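One contact in two related proteins. Structure 1 is DyP-type peroxidase from Thermobifida cellulosilytica, which probably uses its haem and hydrogen peroxide to oxidise dyes and similar substrates, as a member of the dye-decolourising peroxidase family: PDB 4GS1 (chain A, 1.70 Å), residues S240-R245 and L339-Q344. Structure 2 is DtpA from Streptomyces lividans: PDB 5MAP (chain B, 1.49 Å), residues S219-R224 and L321-Q326. Structure 2 is superposed on structure 1 by the backbone atoms of these residues (RMSD 0.21 Å); each is numbered along its deposited sequence.

Structure 1 (4GS1); sequences SYLVVR and LFMAWQ. With HEM (protoporphyrin IX containing Fe), chain C.
Leu242 lies over the indole of Trp343 as a non-hydrogen-bonded pair on the face they share with Val244 and Met341. Its CB stands 3.8 Å from the centroid of the six-membered ring of Trp343, a CH-pi contact 16° off the ring normal. CG, anti to the backbone N (chi1 167°), carries CD1 of Leu242 over the CE2 side of the indole, toward the rim, to 3.7 Å from CB of Met341. Leu339 CD1 meets Val244 CG1 at 3.7 Å. On the haem-facing side Ala342 sits beside Val243, and Phe340 CE1 comes within 3.4 Å of HEM C2C, while Arg245 reaches away to Ser374 and, in a salt bridge, to Asp138. Strands 240-249 and 334-344 are the antiparallel central pair of the C-terminal ferredoxin-like sheet, and through Phe340 this ladder contributes to the haem pocket.

Structure 2 (5MAP); sequences SYVVVR and LFVCWQ. With HEM (protoporphyrin IX containing Fe), chain D.
Val221 packs its CB over the indole of Trp325 as a non-hydrogen-bonded pair on the face they share with Val223 and Val323. That CB stands 3.7 Å from the centroid of the six-membered ring of Trp325, a CH-pi contact 17° off the ring normal. Its CG2, anti to the backbone N, also lies over the indole, toward the rim, and presses on Val323, where Val221 CG2 and Val323 CG1 are only 3.4 Å apart, tighter than usual for two carbons. On the haem-facing side Cys324 is paired with Val222, and its SG rests 3.8 Å from Val222 CB. Phe322 CE1 approaches HEM C2C at 3.5 Å, while Arg224 extends away to Ser355 and, in a salt bridge, to Asp115. Through Phe322 the ladder contributes to the haem pocket, with the thiol of Cys324 on the same face.

Structure 1 against structure 2
Both structures hold the same antiparallel ladder beside a bound haem, with bonds such as Val243(A) N to Ala342(A) O and Val222(B) N to Cys324(B) O, both 2.9 Å. Phe340(A), Trp343(A), Val244(A) and Arg245(A) keep their place with their counterparts. The first exchange, Leu242(A) against Val221(B), leaves CB on the indole, 3.7 Å from CZ3 of Trp343(A) and 3.6 Å from CZ3 of Trp325(B) respectively. CG of Leu242(A) and CG2 of Val221(B) are 1.0 Å apart after superposition; CD2 of Leu242(A) and CG1 of Val221(B) have no counterparts. For Met341(A) against Val323(B), CG of Met341(A) and CG2 of Val323(B) lie 0.6 Å apart; SD and CE of Met341(A) have no counterpart in Val323(B), nor CG1 of Val323(B) in Met341(A). Both valines branch at CB, one atom nearer the strand than Leu242(A), yet the two exchanged side chains touch each other in either structure. On the haem-facing side, Ala342(A) stands against Cys324(B), with CB atoms 0.8 Å apart after superposition; CB touches CE2 of Phe340(A) and of Phe322(B). The unmatched SG puts a polarisable sulfur on this buried side, beside Val222(B). Last, the models turn Leu339(A) and Leu321(B) differently, chi1 165° against -54°, with CG atoms 2.3 Å apart; the contact of Leu339(A) CD1 with Val244(A) CG1 at 3.7 Å is absent between Leu321(B) and Val223(B).

Structure 1 (4GS1)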
# COMPACT_ATOMS: atom_id res chain seq x y z
N SER A 240 8.39 26.09 -3.38
CA SER A 240 8.60 25.56 -2.03
C SER A 240 9.68 24.51 -2.11
O SER A 240 9.95 23.99 -3.19
CB SER A 240 7.30 24.96 -1.48
OG SER A 240 7.45 24.61 -0.10
N TYR A 241 10.31 24.22 -0.98
CA TYR A 241 11.28 23.12 -0.90
C TYR A 241 10.73 21.97 -0.09
O TYR A 241 10.17 22.17 0.99
CB TYR A 241 12.61 23.60 -0.31
CG TYR A 241 13.34 24.57 -1.19
CD1 TYR A 241 14.28 24.13 -2.12
CD2 TYR A 241 13.09 25.93 -1.12
CE1 TYR A 241 14.96 25.03 -2.94
CE2 TYR A 241 13.76 26.83 -1.94
CZ TYR A 241 14.69 26.37 -2.85
OH TYR A 241 15.36 27.26 -3.67
N LEU A 242 10.90 20.76 -0.62
CA LEU A 242 10.48 19.53 0.05
C LEU A 242 11.68 18.75 0.56
O LEU A 242 12.59 18.43 -0.21
CB LEU A 242 9.73 18.65 -0.95
CG LEU A 242 9.50 17.20 -0.50
CD1 LEU A 242 8.56 17.15 0.69
CD2 LEU A 242 8.93 16.39 -1.65
N VAL A 243 11.68 18.45 1.85
CA VAL A 243 12.60 17.45 2.38
C VAL A 243 11.85 16.16 2.64
O VAL A 243 10.88 16.15 3.41
CB VAL A 243 13.26 17.93 3.69
CG1 VAL A 243 14.06 16.77 4.32
CG2 VAL A 243 14.17 19.12 3.42
N VAL A 244 12.28 15.08 2.00
CA VAL A 244 11.71 13.76 2.25
C VAL A 244 12.65 12.95 3.13
O VAL A 244 13.86 12.92 2.87
CB VAL A 244 11.57 12.97 0.93
CG1 VAL A 244 10.97 11.60 1.20
CG2 VAL A 244 10.72 13.73 -0.06
N ARG A 245 12.12 12.32 4.17
CA ARG A 245 12.89 11.33 4.93
C ARG A 245 12.09 10.05 5.07
O ARG A 245 10.94 10.07 5.50
CB ARG A 245 13.28 11.88 6.31
CG ARG A 245 14.04 13.22 6.28
CD ARG A 245 15.51 13.05 5.88
NE ARG A 245 16.33 12.62 7.02
CZ ARG A 245 17.64 12.80 7.11
NH1 ARG A 245 18.30 13.41 6.12
NH2 ARG A 245 18.30 12.39 8.19
N LEU A 339 6.82 8.10 6.21
CA LEU A 339 7.31 8.80 5.03
C LEU A 339 7.14 10.28 5.37
O LEU A 339 6.10 10.91 5.15
CB LEU A 339 6.53 8.34 3.79
CG LEU A 339 6.62 9.18 2.50
CD1 LEU A 339 8.06 9.49 2.18
CD2 LEU A 339 5.99 8.42 1.34
N PHE A 340 8.20 10.84 5.96
CA PHE A 340 8.22 12.21 6.44
C PHE A 340 8.42 13.17 5.25
O PHE A 340 9.31 12.97 4.42
CB PHE A 340 9.36 12.36 7.46
CG PHE A 340 9.57 13.76 7.97
CD1 PHE A 340 8.99 14.17 9.16
CD2 PHE A 340 10.38 14.66 7.27
CE1 PHE A 340 9.19 15.46 9.65
CE2 PHE A 340 10.58 15.96 7.75
CZ PHE A 340 9.99 16.36 8.94
N MET A 341 7.58 14.20 5.17
CA MET A 341 7.71 15.20 4.11
C MET A 341 7.50 16.60 4.67
O MET A 341 6.39 16.96 5.10
CB MET A 341 6.73 14.90 2.97
CG MET A 341 7.14 13.67 2.17
SD MET A 341 6.14 13.50 0.69
CE MET A 341 4.82 12.60 1.36
N ALA A 342 8.57 17.39 4.70
CA ALA A 342 8.49 18.74 5.24
C ALA A 342 8.56 19.76 4.11
O ALA A 342 9.43 19.67 3.25
CB ALA A 342 9.61 19.00 6.23
N TRP A 343 7.66 20.74 4.15
CA TRP A 343 7.63 21.80 3.14
C TRP A 343 8.01 23.11 3.80
O TRP A 343 7.53 23.42 4.89
CB TRP A 343 6.21 21.91 2.58
CG TRP A 343 5.80 20.71 1.79
CD1 TRP A 343 5.11 19.62 2.24
CD2 TRP A 343 6.06 20.48 0.40
NE1 TRP A 343 4.93 18.72 1.21
CE2 TRP A 343 5.50 19.24 0.07
CE3 TRP A 343 6.71 21.22 -0.59
CZ2 TRP A 343 5.58 18.70 -1.21
CZ3 TRP A 343 6.79 20.69 -1.86
CH2 TRP A 343 6.22 19.45 -2.16
N GLN A 344 8.85 23.90 3.13
CA GLN A 344 9.32 25.16 3.70
C GLN A 344 9.89 26.05 2.61
O GLN A 344 10.28 25.57 1.55
CB GLN A 344 10.40 24.91 4.76
CG GLN A 344 11.66 24.21 4.23
CD GLN A 344 11.68 22.74 4.58
OE1 GLN A 344 11.92 22.38 5.73
NE2 GLN A 344 11.41 21.88 3.60
CHA HEM C . 5.74 17.31 16.28
CHB HEM C . 6.02 12.54 15.53
CHC HEM C . 10.09 13.13 12.95
CHD HEM C . 9.60 17.95 13.33
C1A HEM C . 5.49 15.97 16.31
C2A HEM C . 4.40 15.35 17.04
C3A HEM C . 4.48 14.03 16.83
C4A HEM C . 5.61 13.78 15.96
CMA HEM C . 3.54 12.94 17.39
CAA HEM C . 3.36 16.13 17.89
CBA HEM C . 2.09 16.47 17.09
CGA HEM C . 2.34 17.53 16.05
O1A HEM C . 2.44 18.74 16.43
O2A HEM C . 2.41 17.19 14.85
C1B HEM C . 7.15 12.28 14.79
C2B HEM C . 7.63 10.97 14.43
C3B HEM C . 8.77 11.12 13.73
C4B HEM C . 9.03 12.54 13.60
CMB HEM C . 6.92 9.66 14.87
CAB HEM C . 9.68 10.04 13.09
CBB HEM C . 9.24 8.81 12.77
C1C HEM C . 10.31 14.49 12.83
C2C HEM C . 11.42 15.13 12.14
C3C HEM C . 11.27 16.47 12.24
C4C HEM C . 10.08 16.70 13.01
CMC HEM C . 12.53 14.36 11.39
CAC HEM C . 12.15 17.63 11.70
CBC HEM C . 13.44 17.53 11.37
C1D HEM C . 8.52 18.20 14.13
C2D HEM C . 8.02 19.53 14.43
C3D HEM C . 6.84 19.33 15.35
C4D HEM C . 6.70 17.90 15.51
CMD HEM C . 8.58 20.89 13.94
CAD HEM C . 5.96 20.43 15.96
CBD HEM C . 6.65 21.03 17.19
CGD HEM C . 5.77 22.14 17.73
O1D HEM C . 4.96 21.87 18.66
O2D HEM C . 5.86 23.28 17.21
NA HEM C . 6.22 14.99 15.66
NB HEM C . 8.02 13.23 14.27
NC HEM C . 9.51 15.49 13.37
ND HEM C . 7.71 17.27 14.78
FE HEM C . 7.92 15.25 14.61

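Structure 2 (5MAP)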
# COMPACT_ATOMS: atom_id res chain seq x y z
N SER B 219 8.18 25.85 -3.31
CA SER B 219 8.57 25.49 -1.97
C SER B 219 9.70 24.47 -2.12
O SER B 219 9.78 23.83 -3.14
CB SER B 219 7.41 24.87 -1.21
OG SER B 219 7.69 24.69 0.20
N TYR B 220 10.43 24.24 -1.04
CA TYR B 220 11.40 23.15 -0.95
C TYR B 220 10.88 22.05 -0.03
O TYR B 220 10.46 22.31 1.07
CB TYR B 220 12.76 23.68 -0.40
CG TYR B 220 13.32 24.68 -1.37
CD1 TYR B 220 14.09 24.29 -2.47
CD2 TYR B 220 13.06 26.03 -1.22
CE1 TYR B 220 14.51 25.21 -3.43
CE2 TYR B 220 13.51 26.94 -2.18
CZ TYR B 220 14.26 26.52 -3.20
OH TYR B 220 14.64 27.52 -4.13
N VAL B 221 10.96 20.79 -0.50
CA VAL B 221 10.43 19.68 0.23
C VAL B 221 11.66 18.91 0.70
O VAL B 221 12.63 18.77 -0.03
CB VAL B 221 9.55 18.84 -0.70
CG1 VAL B 221 10.33 18.25 -1.96
CG2 VAL B 221 8.84 17.73 0.05
N VAL B 222 11.57 18.38 1.89
CA VAL B 222 12.53 17.39 2.37
C VAL B 222 11.73 16.14 2.64
O VAL B 222 10.75 16.20 3.33
CB VAL B 222 13.28 17.86 3.60
CG1 VAL B 222 14.11 16.70 4.14
CG2 VAL B 222 14.18 18.99 3.27
N VAL B 223 12.17 15.03 2.06
CA VAL B 223 11.59 13.70 2.25
C VAL B 223 12.56 12.91 3.07
O VAL B 223 13.73 12.87 2.76
CB VAL B 223 11.40 12.98 0.89
CG1 VAL B 223 10.95 11.57 1.04
CG2 VAL B 223 10.34 13.79 0.10
N ARG B 224 12.07 12.25 4.12
CA ARG B 224 12.92 11.34 4.91
C ARG B 224 12.14 10.05 5.16
O ARG B 224 11.01 10.07 5.70
CB ARG B 224 13.36 11.96 6.22
CG ARG B 224 14.04 13.32 6.09
CD ARG B 224 15.49 13.24 5.70
NE ARG B 224 16.38 12.71 6.75
CZ ARG B 224 17.69 12.95 6.77
NH1 ARG B 224 18.29 13.51 5.77
NH2 ARG B 224 18.40 12.57 7.81
N LEU B 321 6.97 8.16 6.19
CA LEU B 321 7.49 8.88 5.03
C LEU B 321 7.30 10.34 5.35
O LEU B 321 6.22 10.93 5.14
CB LEU B 321 6.81 8.48 3.70
CG LEU B 321 6.78 7.01 3.36
CD1 LEU B 321 5.98 6.82 2.13
CD2 LEU B 321 8.21 6.44 3.17
N PHE B 322 8.33 10.90 5.96
CA PHE B 322 8.31 12.27 6.43
C PHE B 322 8.45 13.18 5.27
O PHE B 322 9.37 13.00 4.53
CB PHE B 322 9.49 12.45 7.38
CG PHE B 322 9.71 13.83 7.85
CD1 PHE B 322 9.02 14.32 8.94
CD2 PHE B 322 10.55 14.68 7.13
CE1 PHE B 322 9.18 15.65 9.36
CE2 PHE B 322 10.75 15.99 7.57
CZ PHE B 322 10.08 16.46 8.69
N VAL B 323 7.54 14.14 5.09
CA VAL B 323 7.62 15.08 3.96
C VAL B 323 7.31 16.41 4.61
O VAL B 323 6.31 16.58 5.26
CB VAL B 323 6.55 14.72 2.89
CG1 VAL B 323 6.68 15.66 1.70
CG2 VAL B 323 6.70 13.29 2.41
N CYS B 324 8.26 17.32 4.52
CA CYS B 324 8.05 18.66 5.05
C CYS B 324 8.40 19.70 3.98
O CYS B 324 9.16 19.48 3.05
CB CYS B 324 8.82 18.95 6.31
SG CYS B 324 10.60 19.05 6.05
N TRP B 325 7.75 20.86 4.15
CA TRP B 325 7.68 21.94 3.18
C TRP B 325 8.13 23.24 3.81
O TRP B 325 7.71 23.56 4.94
CB TRP B 325 6.28 22.06 2.67
CG TRP B 325 5.79 20.89 1.93
CD1 TRP B 325 5.03 19.87 2.41
CD2 TRP B 325 6.03 20.60 0.56
NE1 TRP B 325 4.77 18.96 1.43
CE2 TRP B 325 5.36 19.36 0.26
CE3 TRP B 325 6.69 21.27 -0.48
CZ2 TRP B 325 5.38 18.79 -1.01
CZ3 TRP B 325 6.68 20.72 -1.74
CH2 TRP B 325 6.04 19.48 -2.00
N GLN B 326 8.94 23.97 3.09
CA GLN B 326 9.56 25.22 3.66
C GLN B 326 10.04 26.11 2.58
O GLN B 326 10.45 25.62 1.50
CB GLN B 326 10.75 24.95 4.59
CG GLN B 326 11.86 24.08 4.04
CD GLN B 326 11.76 22.69 4.59
OE1 GLN B 326 11.94 22.45 5.83
NE2 GLN B 326 11.34 21.77 3.70
CHA HEM D . 5.54 17.65 15.94
CHB HEM D . 6.06 12.79 15.66
CHC HEM D . 10.06 13.41 12.84
CHD HEM D . 9.43 18.20 13.19
C1A HEM D . 5.40 16.29 16.10
C2A HEM D . 4.41 15.68 16.92
C3A HEM D . 4.55 14.34 16.86
C4A HEM D . 5.63 14.07 15.98
CMA HEM D . 3.71 13.27 17.57
CAA HEM D . 3.42 16.45 17.77
CBA HEM D . 2.03 16.79 17.22
CGA HEM D . 2.18 17.80 16.11
O1A HEM D . 2.29 19.01 16.32
O2A HEM D . 2.18 17.34 14.99
C1B HEM D . 7.24 12.54 14.84
C2B HEM D . 7.67 11.25 14.45
C3B HEM D . 8.76 11.40 13.67
C4B HEM D . 9.02 12.83 13.55
CMB HEM D . 7.08 9.95 14.86
CAB HEM D . 9.60 10.42 12.95
CBB HEM D . 9.18 9.24 12.52
C1C HEM D . 10.27 14.78 12.73
C2C HEM D . 11.36 15.38 12.04
C3C HEM D . 11.18 16.77 12.08
C4C HEM D . 9.98 16.98 12.89
CMC HEM D . 12.45 14.60 11.32
CAC HEM D . 12.01 17.89 11.57
CBC HEM D . 13.33 17.82 11.34
C1D HEM D . 8.27 18.38 13.98
C2D HEM D . 7.73 19.72 14.16
C3D HEM D . 6.67 19.60 14.96
C4D HEM D . 6.58 18.16 15.22
CMD HEM D . 8.25 21.00 13.65
CAD HEM D . 5.81 20.72 15.45
CBD HEM D . 6.47 21.45 16.63
CGD HEM D . 5.49 22.49 17.23
O1D HEM D . 4.67 22.18 18.17
O2D HEM D . 5.50 23.64 16.70
NA HEM D . 6.17 15.28 15.54
NB HEM D . 8.07 13.47 14.23
NC HEM D . 9.50 15.74 13.31
ND HEM D . 7.58 17.42 14.63
FE HEM D . 7.84 15.52 14.46